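Local coordinates for protein YECBM32 (Yersinia enterocolitica, PDB 2JDA) that binds polygalacturonic acid, the backbone of pectin, as a periplasmic carbohydrate-binding module with a calcium-bearing F5/8 type C fold, at residues V13-Y18 with H24-I29; V46-D51 with I131-A136; I59-F64 with R69-S74; F73-S78 with E101-T106; I113-F118 with S126-I131. All coordinates share one frame; numbering follows the deposited sequence.

Contact 1: residues V13-Y18 with H24-I29; sequences VTASGY and HVPANI. With CA (calcium ion), chain C.
Pro-26 sets its ring against Val-13, Ala-15 and Tyr-18. The apolar packing is tight on the strand side: Ala-15 CB meets Pro-26 CG at 3.5 Å, and Val-13 CG1 lies 3.7 Å from Pro-26 CB. Val-13 puts that methyl opposite its own backbone N (chi1 180°), which also carries it to within 4.0 Å of Ile-29 CG2, the inward-facing, buried end of the contact. Trp-38 of strand 38-41 touches Ala-15, Tyr-18 and Pro-26. Toward solvent the apolar fit is looser. The exposed Tyr-18 lies beside Val-25, both side chains pointing the same way, with Tyr-18 CE1 3.8 Å from Val-25 CG1 at an oblique approach to the ring. The carbonyl O of His-24 comes in near the ring plane, at the ring edge, and lies 3.4 Å from Tyr-18 CB. From Pro-26 the chain winds into a 3-10 turn, Ile-29 N bonding Pro-26 O at 2.9 Å, and this turn presents Asn-28 O to the calcium ion at 2.3 Å. Asp-31, Asp-33, Thr-36, Asn-129 and Glu-130 complete the site, an arrangement characteristic of the calcium-binding loop in family 32 carbohydrate-binding modules.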
# COMPACT_ATOMS: atom_id res chain seq x y z
N VAL A 13 -4.13 -5.49 9.83
CA VAL A 13 -3.43 -4.30 9.38
C VAL A 13 -2.96 -3.56 10.62
O VAL A 13 -3.72 -3.43 11.60
CB VAL A 13 -4.32 -3.36 8.53
CG1 VAL A 13 -3.54 -2.12 8.09
CG2 VAL A 13 -4.90 -4.08 7.37
N THR A 14 -1.72 -3.07 10.58
CA THR A 14 -1.18 -2.22 11.64
C THR A 14 -0.56 -1.02 10.96
O THR A 14 -0.23 -1.05 9.77
CB THR A 14 -0.19 -2.95 12.54
OG1 THR A 14 0.84 -3.54 11.73
CG2 THR A 14 -0.83 -4.05 13.30
N ALA A 15 -0.32 0.03 11.71
CA ALA A 15 0.32 1.22 11.16
C ALA A 15 1.08 2.02 12.22
O ALA A 15 0.82 1.90 13.43
CB ALA A 15 -0.70 2.09 10.46
N SER A 16 1.97 2.89 11.75
CA SER A 16 2.69 3.79 12.61
C SER A 16 1.76 4.75 13.34
O SER A 16 2.09 5.18 14.44
CB SER A 16 3.66 4.63 11.77
OG SER A 16 3.03 5.30 10.74
N GLY A 17 0.68 5.13 12.69
CA GLY A 17 -0.26 6.12 13.17
C GLY A 17 -1.36 6.32 12.18
O GLY A 17 -1.37 5.66 11.15
N TYR A 18 -2.32 7.18 12.53
CA TYR A 18 -3.47 7.42 11.70
C TYR A 18 -4.16 8.69 12.18
O TYR A 18 -3.99 9.12 13.32
CB TYR A 18 -4.45 6.20 11.82
CG TYR A 18 -5.03 5.96 13.20
CD1 TYR A 18 -6.36 6.33 13.49
CD2 TYR A 18 -4.31 5.37 14.20
CE1 TYR A 18 -6.92 6.13 14.72
CE2 TYR A 18 -4.86 5.17 15.46
CZ TYR A 18 -6.15 5.55 15.73
OH TYR A 18 -6.70 5.34 17.00
N HIS A 24 -9.51 7.86 10.03
CA HIS A 24 -8.91 7.26 8.84
C HIS A 24 -7.92 6.14 9.28
O HIS A 24 -6.68 6.27 9.19
CB HIS A 24 -8.17 8.31 8.02
CG HIS A 24 -9.04 9.42 7.54
ND1 HIS A 24 -10.23 9.21 6.85
CD2 HIS A 24 -8.88 10.75 7.62
CE1 HIS A 24 -10.78 10.37 6.54
NE2 HIS A 24 -9.94 11.32 6.93
N VAL A 25 -8.50 5.09 9.81
CA VAL A 25 -7.82 4.04 10.53
C VAL A 25 -7.12 3.08 9.56
O VAL A 25 -7.51 2.97 8.40
CB VAL A 25 -8.80 3.23 11.43
CG1 VAL A 25 -9.31 4.10 12.60
CG2 VAL A 25 -9.95 2.63 10.61
N PRO A 26 -6.12 2.35 10.04
CA PRO A 26 -5.40 1.42 9.18
C PRO A 26 -6.29 0.37 8.47
O PRO A 26 -6.11 0.11 7.27
CB PRO A 26 -4.41 0.78 10.16
CG PRO A 26 -4.15 1.86 11.14
CD PRO A 26 -5.51 2.45 11.38
N ALA A 27 -7.30 -0.16 9.15
CA ALA A 27 -8.15 -1.17 8.52
C ALA A 27 -8.89 -0.66 7.29
O ALA A 27 -9.34 -1.43 6.45
CB ALA A 27 -9.08 -1.75 9.53
N ASN A 28 -9.06 0.65 7.20
CA ASN A 28 -9.70 1.26 6.04
C ASN A 28 -8.93 0.98 4.76
O ASN A 28 -9.45 1.20 3.67
CB ASN A 28 -9.88 2.78 6.17
CG ASN A 28 -11.00 3.26 7.10
OD1 ASN A 28 -11.10 4.50 7.36
ND2 ASN A 28 -11.79 2.37 7.55
N ILE A 29 -7.66 0.60 4.85
CA ILE A 29 -6.87 0.39 3.64
C ILE A 29 -7.23 -0.91 2.97
O ILE A 29 -6.80 -1.13 1.85
CB ILE A 29 -5.34 0.44 4.01
CG1 ILE A 29 -4.53 0.91 2.82
CG2 ILE A 29 -4.83 -0.90 4.52
CD1 ILE A 29 -3.05 1.08 3.13
CA CA C . -10.83 1.65 1.90

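Contact 2: residues V46-D51 with I131-A136; sequences VQLELD and IAINSA
Leu-48 and Leu-50 on strand 46-50 face Ile-131 and Ile-133 on strand 131-133, the two axes passing 9.8 Å apart with N-to-C directions 36° from parallel, the spacing of strands in two packed sheets. Leu-48 has the largest share of the contact. Its CD1 methyl lies 3.6 Å from Ile-131 CG2; the two side chains cross at a slant, and the branch methyl of Ile-131 is near both leucine methyls, Leu-48 CD2 lying 4.0 Å from Ile-131 CG2. The same Leu-48 CD1 is 4.1 Å from the end of Ile-133, atom CD1. Further along, Leu-50 CD2 makes a more distant contact with Ile-133 CG1 at 4.3 Å. Ile-56 and Ile-59 of strand 53-63 adjoin the isoleucines, and Leu-115 lies beside Ile-131, extending the apolar layer. All four touching residues are buried aliphatics. The two sheets of the beta sandwich are therefore joined here by dispersion and the exclusion of water, with no directional bond between these segments.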
# COMPACT_ATOMS: atom_id res chain seq x y z
N VAL A 46 2.44 1.30 6.97
CA VAL A 46 1.25 0.46 7.11
C VAL A 46 1.65 -0.94 6.72
O VAL A 46 2.36 -1.14 5.71
CB VAL A 46 0.09 1.05 6.29
CG1 VAL A 46 0.37 1.13 4.78
CG2 VAL A 46 -1.19 0.23 6.55
N GLN A 47 1.24 -1.90 7.54
CA GLN A 47 1.68 -3.29 7.43
C GLN A 47 0.49 -4.20 7.30
O GLN A 47 -0.44 -4.13 8.07
CB GLN A 47 2.54 -3.67 8.62
CG GLN A 47 3.02 -5.12 8.64
CD GLN A 47 3.87 -5.39 9.85
OE1 GLN A 47 4.93 -4.78 9.98
NE2 GLN A 47 3.41 -6.28 10.76
N LEU A 48 0.52 -5.03 6.28
CA LEU A 48 -0.53 -5.96 5.89
C LEU A 48 -0.08 -7.36 6.25
O LEU A 48 1.00 -7.81 5.78
CB LEU A 48 -0.81 -5.87 4.40
CG LEU A 48 -1.00 -4.49 3.85
CD1 LEU A 48 -1.08 -4.54 2.34
CD2 LEU A 48 -2.18 -3.79 4.46
N GLU A 49 -0.84 -8.04 7.09
CA GLU A 49 -0.58 -9.45 7.41
C GLU A 49 -1.56 -10.29 6.66
O GLU A 49 -2.77 -10.05 6.71
CB GLU A 49 -0.74 -9.70 8.92
CG GLU A 49 -0.49 -11.15 9.33
CD GLU A 49 -0.68 -11.40 10.81
OE1 GLU A 49 -0.52 -10.43 11.62
OE2 GLU A 49 -0.91 -12.60 11.16
N LEU A 50 -1.03 -11.26 5.91
CA LEU A 50 -1.83 -12.23 5.16
C LEU A 50 -2.18 -13.41 6.06
O LEU A 50 -1.55 -13.64 7.08
CB LEU A 50 -1.10 -12.69 3.91
CG LEU A 50 -0.56 -11.56 3.02
CD1 LEU A 50 0.13 -12.14 1.80
CD2 LEU A 50 -1.67 -10.62 2.61
N ASP A 51 -3.12 -14.22 5.59
CA ASP A 51 -3.54 -15.39 6.39
C ASP A 51 -2.42 -16.42 6.55
O ASP A 51 -2.29 -17.10 7.57
CB ASP A 51 -4.80 -16.00 5.75
CG ASP A 51 -4.55 -16.56 4.35
OD1 ASP A 51 -4.08 -15.82 3.43
OD2 ASP A 51 -4.82 -17.78 4.09
N ILE A 131 -5.60 -1.02 -0.77
CA ILE A 131 -4.53 -1.86 -1.23
C ILE A 131 -5.04 -3.28 -1.29
O ILE A 131 -5.76 -3.75 -0.43
CB ILE A 131 -3.33 -1.74 -0.29
CG1 ILE A 131 -2.07 -2.32 -0.88
CG2 ILE A 131 -3.63 -2.31 1.00
CD1 ILE A 131 -0.86 -1.43 -0.46
N ALA A 132 -4.60 -4.00 -2.31
CA ALA A 132 -4.91 -5.43 -2.40
C ALA A 132 -3.66 -6.17 -2.90
O ALA A 132 -2.82 -5.57 -3.61
CB ALA A 132 -6.09 -5.69 -3.28
N ILE A 133 -3.56 -7.44 -2.59
CA ILE A 133 -2.40 -8.25 -2.95
C ILE A 133 -2.90 -9.34 -3.93
O ILE A 133 -3.90 -9.98 -3.70
CB ILE A 133 -1.81 -8.89 -1.71
CG1 ILE A 133 -1.48 -7.84 -0.61
CG2 ILE A 133 -0.68 -9.81 -2.09
CD1 ILE A 133 -0.58 -6.89 -1.02
N ASN A 134 -2.19 -9.50 -5.02
CA ASN A 134 -2.55 -10.45 -6.08
C ASN A 134 -3.95 -10.15 -6.67
O ASN A 134 -4.84 -11.00 -6.68
CB ASN A 134 -2.48 -11.87 -5.54
CG ASN A 134 -1.08 -12.30 -5.21
OD1 ASN A 134 -0.09 -11.68 -5.63
ND2 ASN A 134 -0.97 -13.41 -4.46
N SER A 135 -4.11 -8.90 -7.12
CA SER A 135 -5.34 -8.42 -7.71
C SER A 135 -5.49 -8.84 -9.15
O SER A 135 -4.54 -8.90 -9.90
CB SER A 135 -5.31 -6.91 -7.63
OG SER A 135 -6.41 -6.28 -8.25
N ALA A 136 -6.74 -9.10 -9.53
CA ALA A 136 -7.12 -9.29 -10.93
C ALA A 136 -7.59 -8.00 -11.62
O ALA A 136 -8.12 -8.05 -12.73
CB ALA A 136 -8.19 -10.36 -11.01

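Contact 3: residues I59-F64 with R69-S74; sequences ILIVPF and RKLKFS
Ile-61 CD1 rests over one face of the Phe-73 ring, 4.1 Å from Phe-73 CZ and displaced toward the rim, the two side chains coming from opposite directions. The same methyl is 4.4 Å from Leu-71 CD2, a loose contact, so one isoleucine end spans two residues of the opposing strand. Ile-61 reaches them by setting CG1 opposite its backbone N (chi1 -172°) and continuing extended to CD1. At the edge of the Phe-73 ring, in its plane, lies the carbonyl O of Leu-71. Strands 53-63 and 71-78 belong to different sheets of the F5/8 type C beta sandwich, and this aliphatic-aromatic layer fills part of the space between them. Near the link between the strands the contact turns polar. Arg-69, its chain extended from CG to NE, runs alongside Phe-64, and NH1 stands 3.8 Å from Phe-64 CE2, close to the plane of the ring at its edge, with the guanidinium and ring planes 78° apart. A single water ties the backbones together, donating to Phe-64 O at 2.8 Å and to Arg-69 O at 2.9 Å. Around this shell, Arg-37 makes a cation-pi interaction with Phe-64, Ala-127 and Asn-129 also touch that ring, and Thr-120 touches Arg-69. Leu-91 and Leu-115 pack on Phe-73, and Thr-93 OG1 receives the backbone N-H of Leu-71.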
# COMPACT_ATOMS: atom_id res chain seq x y z
N ILE A 59 0.69 -5.97 -6.39
CA ILE A 59 -0.00 -5.15 -5.39
C ILE A 59 -0.81 -4.11 -6.16
O ILE A 59 -0.28 -3.38 -6.98
CB ILE A 59 1.00 -4.49 -4.45
CG1 ILE A 59 1.75 -5.53 -3.62
CG2 ILE A 59 0.28 -3.47 -3.58
CD1 ILE A 59 3.11 -5.07 -3.02
N LEU A 60 -2.09 -4.03 -5.84
CA LEU A 60 -2.97 -2.95 -6.29
C LEU A 60 -2.91 -1.83 -5.24
O LEU A 60 -3.16 -2.09 -4.07
CB LEU A 60 -4.40 -3.46 -6.44
CG LEU A 60 -5.46 -2.35 -6.68
CD1 LEU A 60 -5.35 -1.74 -8.04
CD2 LEU A 60 -6.87 -2.89 -6.46
N ILE A 61 -2.60 -0.62 -5.65
CA ILE A 61 -2.60 0.55 -4.79
C ILE A 61 -3.52 1.61 -5.37
O ILE A 61 -3.48 1.93 -6.56
CB ILE A 61 -1.16 1.06 -4.49
CG1 ILE A 61 -1.23 2.15 -3.43
CG2 ILE A 61 -0.42 1.52 -5.75
CD1 ILE A 61 0.12 2.58 -2.90
N VAL A 62 -4.39 2.12 -4.51
CA VAL A 62 -5.39 3.13 -4.85
C VAL A 62 -5.15 4.33 -3.92
O VAL A 62 -5.76 4.43 -2.85
CB VAL A 62 -6.81 2.56 -4.75
CG1 VAL A 62 -7.83 3.61 -5.26
CG2 VAL A 62 -6.94 1.21 -5.49
N PRO A 63 -4.24 5.21 -4.27
CA PRO A 63 -3.94 6.34 -3.40
C PRO A 63 -5.06 7.38 -3.44
O PRO A 63 -5.77 7.51 -4.44
CB PRO A 63 -2.61 6.86 -3.95
CG PRO A 63 -2.64 6.51 -5.40
CD PRO A 63 -3.36 5.20 -5.46
N PHE A 64 -5.17 8.16 -2.38
CA PHE A 64 -6.17 9.23 -2.27
C PHE A 64 -5.83 10.41 -3.16
O PHE A 64 -4.67 10.84 -3.22
CB PHE A 64 -6.16 9.69 -0.80
CG PHE A 64 -7.16 10.77 -0.45
CD1 PHE A 64 -8.52 10.57 -0.60
CD2 PHE A 64 -6.70 11.97 0.08
CE1 PHE A 64 -9.43 11.58 -0.24
CE2 PHE A 64 -7.62 12.98 0.43
CZ PHE A 64 -8.95 12.75 0.26
N ARG A 69 -2.04 14.44 -6.20
CA ARG A 69 -1.03 14.15 -5.21
C ARG A 69 -0.35 12.83 -5.56
O ARG A 69 -1.03 11.79 -5.67
CB ARG A 69 -1.68 13.96 -3.83
CG ARG A 69 -2.56 15.10 -3.42
CD ARG A 69 -3.10 14.93 -2.06
NE ARG A 69 -3.93 16.07 -1.71
CZ ARG A 69 -4.62 16.14 -0.58
NH1 ARG A 69 -4.57 15.16 0.30
NH2 ARG A 69 -5.36 17.22 -0.35
N LYS A 70 0.98 12.87 -5.67
CA LYS A 70 1.79 11.66 -5.89
C LYS A 70 2.41 11.25 -4.56
O LYS A 70 3.12 12.00 -3.94
CB LYS A 70 2.91 11.96 -6.88
CG LYS A 70 2.44 12.26 -8.27
CD LYS A 70 3.56 12.11 -9.26
CE LYS A 70 4.20 13.38 -9.52
NZ LYS A 70 3.56 13.91 -10.76
N LEU A 71 2.12 10.03 -4.13
CA LEU A 71 2.59 9.48 -2.87
C LEU A 71 3.96 8.88 -3.07
O LEU A 71 4.17 8.10 -4.02
CB LEU A 71 1.61 8.38 -2.42
CG LEU A 71 1.97 7.63 -1.15
CD1 LEU A 71 1.85 8.50 0.04
CD2 LEU A 71 1.06 6.43 -1.04
N LYS A 72 4.87 9.21 -2.17
CA LYS A 72 6.20 8.67 -2.15
C LYS A 72 6.20 7.51 -1.17
O LYS A 72 5.73 7.67 -0.03
CB LYS A 72 7.20 9.72 -1.70
CG LYS A 72 7.18 10.96 -2.50
CD LYS A 72 8.15 12.00 -1.94
CE LYS A 72 7.71 13.45 -2.20
NZ LYS A 72 7.99 14.16 -0.89
N PHE A 73 6.72 6.35 -1.57
CA PHE A 73 6.71 5.18 -0.73
C PHE A 73 7.69 4.12 -1.14
O PHE A 73 8.22 4.15 -2.25
CB PHE A 73 5.29 4.58 -0.69
CG PHE A 73 4.82 3.94 -1.99
CD1 PHE A 73 4.67 2.56 -2.10
CD2 PHE A 73 4.53 4.70 -3.11
CE1 PHE A 73 4.29 2.00 -3.27
CE2 PHE A 73 4.15 4.12 -4.29
CZ PHE A 73 4.00 2.75 -4.35
N SER A 74 7.90 3.18 -0.23
CA SER A 74 8.70 1.98 -0.41
C SER A 74 7.91 0.77 0.02
O SER A 74 7.03 0.89 0.85
CB SER A 74 10.02 2.06 0.39
OG SER A 74 10.79 3.16 -0.04
O HOH W 1 -1.93 10.24 -3.36

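Contact 4: residues F73-S78 with E101-T106; sequences FSIFYS and EKLTFT. With SO4 (sulfate ion), chain H.
Leu-103 buries the most surface here, and a single methyl, CD1, does the touching. It lies 3.8 Å from Ile-75 CD1 and 4.0 Å from Phe-73 CZ, bridging the ends of two side chains that project from the same side of strand 73-78. Leu-103 sets CG opposite its carbonyl carbon (chi1 -50°) and then extends, which carries CD1 across to the other strand. Against Phe-73 that methyl arrives at the ring edge, in the plane of the ring, near CZ and CE1. Ile-75 approaches differently: its side chain slants across that of Leu-103, and the two terminal methyls make the contact. Ile-75 and Leu-103, at 10.5 Å between CA atoms, are the closest backbone pair, as expected for strands of two facing sheets rather than neighbours in one. Strand 71-78 lies in the five-stranded antiparallel sheet of the sandwich, whereas strand 101-105 pairs with 53-63 in the other. Ile-144 adjoins Ile-75 near the chain end, and Leu-103 also touches Arg-142 of strand 141-143, which runs parallel to 101-105. On the outer side of strand 101-105, Lys-102 bends at its third torsion (chi3 86°) and makes a weak hydrogen bond from NZ to a sulfate oxygen, O2, at 3.5 Å; the sulfate, probably from the crystallisation liquor, is also bound by Ser-141 OG.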
# COMPACT_ATOMS: atom_id res chain seq x y z
N PHE A 73 6.72 6.35 -1.57
CA PHE A 73 6.71 5.18 -0.73
C PHE A 73 7.69 4.12 -1.14
O PHE A 73 8.22 4.15 -2.25
CB PHE A 73 5.29 4.58 -0.69
CG PHE A 73 4.82 3.94 -1.99
CD1 PHE A 73 4.67 2.56 -2.10
CD2 PHE A 73 4.53 4.70 -3.11
CE1 PHE A 73 4.29 2.00 -3.27
CE2 PHE A 73 4.15 4.12 -4.29
CZ PHE A 73 4.00 2.75 -4.35
N SER A 74 7.90 3.18 -0.23
CA SER A 74 8.70 1.98 -0.41
C SER A 74 7.91 0.77 0.02
O SER A 74 7.03 0.89 0.85
CB SER A 74 10.02 2.06 0.39
OG SER A 74 10.79 3.16 -0.04
N ILE A 75 8.19 -0.39 -0.57
CA ILE A 75 7.47 -1.64 -0.24
C ILE A 75 8.44 -2.69 0.16
O ILE A 75 9.45 -2.90 -0.53
CB ILE A 75 6.67 -2.21 -1.42
CG1 ILE A 75 5.80 -1.17 -2.06
CG2 ILE A 75 5.81 -3.37 -0.97
CD1 ILE A 75 5.19 -1.61 -3.37
N PHE A 76 8.13 -3.36 1.26
CA PHE A 76 8.95 -4.40 1.86
C PHE A 76 8.12 -5.65 2.10
O PHE A 76 6.89 -5.57 2.25
CB PHE A 76 9.59 -3.95 3.19
CG PHE A 76 10.48 -2.79 3.04
CD1 PHE A 76 11.84 -2.96 2.80
CD2 PHE A 76 9.97 -1.50 3.06
CE1 PHE A 76 12.67 -1.84 2.63
CE2 PHE A 76 10.79 -0.40 2.89
CZ PHE A 76 12.14 -0.60 2.64
N TYR A 77 8.80 -6.79 2.11
CA TYR A 77 8.14 -8.04 2.43
C TYR A 77 8.92 -8.83 3.48
O TYR A 77 10.13 -8.67 3.66
CB TYR A 77 7.90 -8.90 1.19
CG TYR A 77 9.15 -9.43 0.51
CD1 TYR A 77 9.60 -10.73 0.74
CD2 TYR A 77 9.90 -8.63 -0.34
CE1 TYR A 77 10.78 -11.22 0.09
CE2 TYR A 77 11.07 -9.11 -0.96
CZ TYR A 77 11.48 -10.40 -0.76
OH TYR A 77 12.65 -10.83 -1.40
N SER A 78 8.23 -9.73 4.16
CA SER A 78 8.81 -10.50 5.27
C SER A 78 7.94 -11.72 5.56
O SER A 78 6.73 -11.70 5.31
CB SER A 78 8.84 -9.63 6.54
OG SER A 78 9.37 -10.29 7.66
N GLU A 101 -3.25 1.62 -9.44
CA GLU A 101 -2.15 1.04 -10.20
C GLU A 101 -1.90 -0.39 -9.76
O GLU A 101 -2.02 -0.71 -8.56
CB GLU A 101 -0.85 1.79 -10.03
CG GLU A 101 -0.90 3.22 -10.49
CD GLU A 101 0.40 3.93 -10.25
OE1 GLU A 101 1.35 3.75 -11.06
OE2 GLU A 101 0.45 4.75 -9.29
N LYS A 102 -1.52 -1.24 -10.73
CA LYS A 102 -1.17 -2.63 -10.46
C LYS A 102 0.35 -2.72 -10.57
O LYS A 102 0.92 -2.66 -11.66
CB LYS A 102 -1.85 -3.53 -11.50
CG LYS A 102 -1.58 -5.00 -11.29
CD LYS A 102 -2.38 -5.89 -12.25
CE LYS A 102 -1.73 -6.08 -13.53
NZ LYS A 102 -2.31 -7.39 -14.13
N LEU A 103 0.98 -2.86 -9.43
CA LEU A 103 2.43 -2.93 -9.32
C LEU A 103 2.86 -4.36 -9.42
O LEU A 103 2.31 -5.21 -8.71
CB LEU A 103 2.91 -2.34 -7.98
CG LEU A 103 2.36 -0.96 -7.62
CD1 LEU A 103 2.90 -0.57 -6.27
CD2 LEU A 103 2.62 0.07 -8.68
N THR A 104 3.86 -4.62 -10.25
CA THR A 104 4.36 -6.01 -10.44
C THR A 104 5.86 -6.07 -10.21
O THR A 104 6.55 -5.06 -10.24
CB THR A 104 4.01 -6.55 -11.83
OG1 THR A 104 4.63 -5.75 -12.84
CG2 THR A 104 2.53 -6.51 -12.09
N PHE A 105 6.36 -7.28 -10.01
CA PHE A 105 7.70 -7.50 -9.53
C PHE A 105 7.94 -9.01 -9.59
O PHE A 105 7.01 -9.82 -9.71
CB PHE A 105 7.88 -7.00 -8.09
CG PHE A 105 6.68 -7.24 -7.22
CD1 PHE A 105 6.46 -8.47 -6.64
CD2 PHE A 105 5.73 -6.26 -7.05
CE1 PHE A 105 5.32 -8.69 -5.85
CE2 PHE A 105 4.61 -6.46 -6.32
CZ PHE A 105 4.39 -7.69 -5.71
N THR A 106 9.20 -9.38 -9.54
CA THR A 106 9.58 -10.80 -9.41
C THR A 106 8.80 -11.39 -8.22
O THR A 106 8.91 -10.84 -7.10
CB THR A 106 11.07 -10.91 -9.12
OG1 THR A 106 11.81 -10.56 -10.30
CG2 THR A 106 11.44 -12.34 -8.80
S SO4 H . -0.65 -6.49 -18.50
O1 SO4 H . -0.44 -5.06 -18.55
O2 SO4 H . -0.58 -6.94 -17.09
O3 SO4 H . -2.03 -6.72 -18.95
O4 SO4 H . 0.39 -7.12 -19.15

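Contact 5: residues I113-F118 with S126-I131; sequences IKLDTF and SAINEI. With CA (calcium ion), chain C.
Thr-117 keeps OG1 between its backbone N and carbonyl carbon (chi1 63°), while Ser-126 turns OG away from its own carbonyl carbon (chi1 -63°), and these choices bring the hydroxyls together at 2.9 Å, Thr-117 OG1 donating to Ser-126 OG. The bond is weak, and Ser-126 OG has its stronger partner in the backbone N of Gly-119. Deeper in, Leu-115 spreads its two methyls over the end of Ile-131. Leu-115 CD2 stands 3.7 Å from Ile-131 CD1 and Leu-115 CD1 3.8 Å from the same atom, the side chains meeting tip to tip, while Leu-115 CD2 also reaches Ile-128 CD1 at 4.2 Å. Strand 112-120 thus packs across the beta sandwich onto strand 125-133, which is broken by a classic beta bulge: Asn-129 and Glu-130 both face Val-62. The bulge supplies two calcium ligands, Asn-129 O at 2.4 Å and Glu-130 OE1 at 2.4 Å, and Glu-130 OE2 is held by the backbone N of Gly-32. The other ligands come from Asn-28, Asp-31, Asp-33 and Thr-36. Within strand 113-118, Lys-114 NZ forms a salt bridge with Asp-116 OD1 at 2.7 Å.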
# COMPACT_ATOMS: atom_id res chain seq x y z
N ILE A 113 3.42 -7.63 4.18
CA ILE A 113 3.82 -6.58 3.24
C ILE A 113 3.76 -5.28 4.00
O ILE A 113 2.73 -4.95 4.56
CB ILE A 113 2.90 -6.56 1.98
CG1 ILE A 113 2.99 -7.89 1.19
CG2 ILE A 113 3.21 -5.33 1.10
CD1 ILE A 113 4.28 -8.04 0.43
N LYS A 114 4.81 -4.49 3.94
CA LYS A 114 4.85 -3.20 4.64
C LYS A 114 5.17 -2.11 3.66
O LYS A 114 6.13 -2.22 2.91
CB LYS A 114 5.84 -3.24 5.79
CG LYS A 114 5.89 -1.91 6.60
CD LYS A 114 6.73 -2.09 7.88
CE LYS A 114 8.22 -2.21 7.69
NZ LYS A 114 8.97 -0.90 7.84
N LEU A 115 4.39 -1.04 3.66
CA LEU A 115 4.69 0.17 2.92
C LEU A 115 5.20 1.21 3.89
O LEU A 115 4.53 1.52 4.87
CB LEU A 115 3.47 0.73 2.18
CG LEU A 115 3.12 0.05 0.86
CD1 LEU A 115 2.64 -1.33 1.10
CD2 LEU A 115 2.05 0.83 0.15
N ASP A 116 6.40 1.72 3.64
CA ASP A 116 6.93 2.86 4.36
C ASP A 116 6.60 4.06 3.45
O ASP A 116 6.92 4.04 2.25
CB ASP A 116 8.43 2.77 4.57
CG ASP A 116 8.85 1.61 5.47
OD1 ASP A 116 7.98 0.97 6.17
OD2 ASP A 116 10.07 1.25 5.49
N THR A 117 5.94 5.07 3.99
CA THR A 117 5.40 6.16 3.17
C THR A 117 6.02 7.48 3.64
O THR A 117 6.35 7.67 4.80
CB THR A 117 3.87 6.23 3.24
OG1 THR A 117 3.44 6.51 4.57
CG2 THR A 117 3.24 4.89 2.86
N PHE A 118 6.13 8.41 2.69
CA PHE A 118 6.89 9.65 2.90
C PHE A 118 6.09 10.90 2.56
O PHE A 118 6.70 11.98 2.35
CB PHE A 118 8.20 9.61 2.09
CG PHE A 118 9.02 8.38 2.33
CD1 PHE A 118 9.87 8.30 3.39
CD2 PHE A 118 8.91 7.28 1.51
CE1 PHE A 118 10.57 7.13 3.64
CE2 PHE A 118 9.65 6.10 1.76
CZ PHE A 118 10.43 6.04 2.83
N SER A 126 0.23 10.93 4.07
CA SER A 126 0.16 9.72 3.28
C SER A 126 -1.25 9.20 3.39
O SER A 126 -1.71 8.97 4.51
CB SER A 126 1.15 8.67 3.80
OG SER A 126 2.51 9.11 3.70
N ALA A 127 -1.96 9.03 2.29
CA ALA A 127 -3.35 8.62 2.37
C ALA A 127 -3.64 7.61 1.25
O ALA A 127 -3.37 7.88 0.08
CB ALA A 127 -4.28 9.85 2.27
N ILE A 128 -4.17 6.46 1.62
CA ILE A 128 -4.40 5.34 0.71
C ILE A 128 -5.82 4.84 0.89
O ILE A 128 -6.20 4.45 1.97
CB ILE A 128 -3.35 4.21 0.90
CG1 ILE A 128 -1.93 4.75 0.67
CG2 ILE A 128 -3.66 3.10 -0.03
CD1 ILE A 128 -0.77 3.79 1.07
N ASN A 129 -6.58 4.84 -0.21
CA ASN A 129 -7.96 4.35 -0.14
C ASN A 129 -8.03 2.84 -0.03
O ASN A 129 -8.86 2.28 0.72
CB ASN A 129 -8.75 4.78 -1.38
CG ASN A 129 -8.88 6.29 -1.54
OD1 ASN A 129 -8.80 7.06 -0.59
ND2 ASN A 129 -9.09 6.73 -2.82
N GLU A 130 -7.18 2.13 -0.78
CA GLU A 130 -7.26 0.69 -0.83
C GLU A 130 -5.93 0.13 -1.34
O GLU A 130 -5.19 0.73 -2.12
CB GLU A 130 -8.39 0.28 -1.77
CG GLU A 130 -8.98 -1.05 -1.50
CD GLU A 130 -9.77 -1.20 -0.20
OE1 GLU A 130 -10.32 -0.27 0.49
OE2 GLU A 130 -9.76 -2.33 0.19
N ILE A 131 -5.60 -1.02 -0.77
CA ILE A 131 -4.53 -1.86 -1.23
C ILE A 131 -5.04 -3.28 -1.29
O ILE A 131 -5.76 -3.75 -0.43
CB ILE A 131 -3.33 -1.74 -0.29
CG1 ILE A 131 -2.07 -2.32 -0.88
CG2 ILE A 131 -3.63 -2.31 1.00
CD1 ILE A 131 -0.86 -1.43 -0.46
CA CA C . -10.83 1.65 1.90

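Contacts 2, 3, 4 and 5 all join the two sheets of the sandwich, and most of their touching side chains are buried and apolar. Contacts 2 and 5 share Ile-131, contacts 3 and 4 share Phe-73, and contacts 3 and 5 have centres about 6 Å apart. Contact 1 lies toward one side, its centre about 9 Å from that of contact 5 and about 18 Å from that of contact 4. Calcium couples it to contact 5, since both supply ligands, and Ile-29 O lies 2.9 Å from Ile-131 N, a probable hydrogen bond. Strand pairing adds further links: Thr-14 O to Gln-47 N between contacts 1 and 2, and Val-62 O to Asn-129 N at 2.8 Å between contacts 3 and 5.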